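Local coordinates for conserved hypothetical protein (Streptococcus pneumoniae, PDB 4QDY) that is of unknown function but belongs to the YbbR-like family and carries two YbbR domains, at residues 80-83 / 84-88. Numbering follows the deposited sequence.
Sequences EDLP and NGLTA
With CG of Leu-82 trans to its own nitrogen (chi1 179°), the isobutyl group reaches over the mouth of the turn to the methyl of Ala-88, while Leu-86, whose CG lies opposite its carbonyl carbon (chi1 -65°), extends a methyl to the ring of Pro-83. Both branches of Leu-82 meet Ala-88: CD2 stands 3.7 Å from CB of the alanine and CD1 3.9 Å from the same atom, so the small methyl sits against the forked end of the leucine. The CD2 branch also packs beside the backbone of the returning chain, 3.4 Å from the carbonyl O of Leu-86, and more loosely against CB of Leu-86 at 4.2 Å. On the other apolar patch, CD1 of Leu-86 touches CG of Pro-83 at 3.7 Å, the leucine side chain running at a slant to the proline ring. Pro-83, Asn-84, Gly-85 and Leu-86 form a type II beta turn, with Asn-84 and Gly-85 at its two central positions. The positive phi of Gly-85 (91°) suits the second of these, where glycine is common. Across the turn, O of Pro-83 and N of Leu-86 are 3.5 Å apart without forming a hydrogen bond, and the contact between the two segments is carried by apolar packing. The CB of Asn-84 points away from 80-83. Outside the turn, Leu-82 and Ala-88 both rest on Leu-40 of strand 35-42, whereas Pro-83 and Leu-86 lean on helix 45-52 through Glu-51 and Leu-48. The whole forms a surface connection in the first YbbR domain, a loop containing a type II turn that joins the consecutive antiparallel strands 71-80 and 87-113 in the manner of a beta hairpin.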
ATOM      1  N   GLU A  80      -1.861  15.423 -12.349  1.00 60.75           N
ATOM      2  CA  GLU A  80      -0.871  16.341 -12.915  1.00 62.18           C
ATOM      3  C   GLU A  80      -0.427  15.879 -14.302  1.00 66.74           C
ATOM      4  O   GLU A  80      -0.438  14.680 -14.581  1.00 65.77           O
ATOM      5  CB  GLU A  80       0.352  16.474 -11.991  1.00 64.21           C
ATOM      6  CG  GLU A  80       0.046  17.074 -10.627  1.00 76.65           C
ATOM      7  CD  GLU A  80       1.224  17.272  -9.689  1.00103.38           C
ATOM      8  OE1 GLU A  80       2.389  17.174 -10.143  1.00 99.51           O
ATOM      9  OE2 GLU A  80       0.977  17.570  -8.498  1.00 99.58           O
ATOM     10  N   ASP A  81      -0.042  16.847 -15.165  1.00 64.48           N
ATOM     11  CA  ASP A  81       0.464  16.687 -16.536  1.00 64.91           C
ATOM     12  C   ASP A  81      -0.548  15.946 -17.455  1.00 67.25           C
ATOM     13  O   ASP A  81      -0.131  15.255 -18.393  1.00 67.02           O
ATOM     14  CB  ASP A  81       1.815  15.938 -16.542  1.00 67.36           C
ATOM     15  CG  ASP A  81       2.937  16.623 -15.780  1.00 80.83           C
ATOM     16  OD1 ASP A  81       3.005  17.876 -15.813  1.00 82.36           O
ATOM     17  OD2 ASP A  81       3.797  15.907 -15.225  1.00 87.76           O
ATOM     18  N   LEU A  82      -1.864  16.134 -17.223  1.00 62.58           N
ATOM     19  CA  LEU A  82      -2.899  15.541 -18.075  1.00 61.78           C
ATOM     20  C   LEU A  82      -2.986  16.324 -19.394  1.00 66.38           C
ATOM     21  O   LEU A  82      -3.131  17.553 -19.348  1.00 66.85           O
ATOM     22  CB  LEU A  82      -4.276  15.502 -17.370  1.00 60.92           C
ATOM     23  CG  LEU A  82      -5.453  14.909 -18.180  1.00 65.05           C
ATOM     24  CD1 LEU A  82      -5.405  13.382 -18.214  1.00 64.33           C
ATOM     25  CD2 LEU A  82      -6.774  15.337 -17.595  1.00 66.93           C
ATOM     26  N   PRO A  83      -2.911  15.651 -20.570  1.00 62.44           N
ATOM     27  CA  PRO A  83      -2.985  16.390 -21.847  1.00 62.78           C
ATOM     28  C   PRO A  83      -4.329  17.088 -22.040  1.00 65.33           C
ATOM     29  O   PRO A  83      -5.355  16.625 -21.539  1.00 63.79           O
ATOM     30  CB  PRO A  83      -2.781  15.308 -22.912  1.00 64.75           C
ATOM     31  CG  PRO A  83      -3.049  14.028 -22.236  1.00 68.20           C
ATOM     32  CD  PRO A  83      -2.716  14.205 -20.795  1.00 63.33           C
ATOM     33  N   ASN A  84      -4.299  18.221 -22.758  1.00 62.65           N
ATOM     34  CA  ASN A  84      -5.458  19.065 -23.061  1.00 62.27           C
ATOM     35  C   ASN A  84      -6.492  18.299 -23.891  1.00 64.29           C
ATOM     36  O   ASN A  84      -6.133  17.457 -24.719  1.00 63.82           O
ATOM     37  CB  ASN A  84      -5.014  20.331 -23.803  1.00 65.28           C
ATOM     38  CG  ASN A  84      -4.063  21.223 -23.029  1.00 92.62           C
ATOM     39  OD1 ASN A  84      -4.090  21.304 -21.792  1.00 85.32           O
ATOM     40  ND2 ASN A  84      -3.240  21.970 -23.751  1.00 87.80           N
ATOM     41  N   GLY A  85      -7.762  18.597 -23.635  1.00 59.45           N
ATOM     42  CA  GLY A  85      -8.886  17.958 -24.306  1.00 58.60           C
ATOM     43  C   GLY A  85      -9.383  16.720 -23.584  1.00 60.52           C
ATOM     44  O   GLY A  85     -10.294  16.045 -24.074  1.00 59.89           O
ATOM     45  N   LEU A  86      -8.788  16.419 -22.410  1.00 55.70           N
ATOM     46  CA  LEU A  86      -9.157  15.268 -21.589  1.00 54.06           C
ATOM     47  C   LEU A  86      -9.591  15.685 -20.180  1.00 56.97           C
ATOM     48  O   LEU A  86      -9.115  16.686 -19.640  1.00 56.59           O
ATOM     49  CB  LEU A  86      -8.002  14.255 -21.476  1.00 53.74           C
ATOM     50  CG  LEU A  86      -7.539  13.522 -22.741  1.00 58.85           C
ATOM     51  CD1 LEU A  86      -6.432  12.551 -22.410  1.00 58.70           C
ATOM     52  CD2 LEU A  86      -8.674  12.738 -23.394  1.00 61.33           C
ATOM     53  N   THR A  87     -10.495  14.878 -19.598  1.00 52.79           N
ATOM     54  CA  THR A  87     -11.044  14.992 -18.245  1.00 51.96           C
ATOM     55  C   THR A  87     -10.632  13.731 -17.480  1.00 55.00           C
ATOM     56  O   THR A  87     -10.817  12.627 -17.996  1.00 54.69           O
ATOM     57  CB  THR A  87     -12.572  15.201 -18.319  1.00 60.31           C
ATOM     58  OG1 THR A  87     -12.837  16.411 -19.024  1.00 61.51           O
ATOM     59  CG2 THR A  87     -13.237  15.257 -16.944  1.00 58.74           C
ATOM     60  N   ALA A  88     -10.059  13.888 -16.270  1.00 50.68           N
ATOM     61  CA  ALA A  88      -9.615  12.754 -15.456  1.00 49.46           C
ATOM     62  C   ALA A  88     -10.164  12.830 -14.042  1.00 52.80           C
ATOM     63  O   ALA A  88     -10.069  13.875 -13.391  1.00 52.44           O
ATOM     64  CB  ALA A  88      -8.098  12.701 -15.407  1.00 50.26           C
TER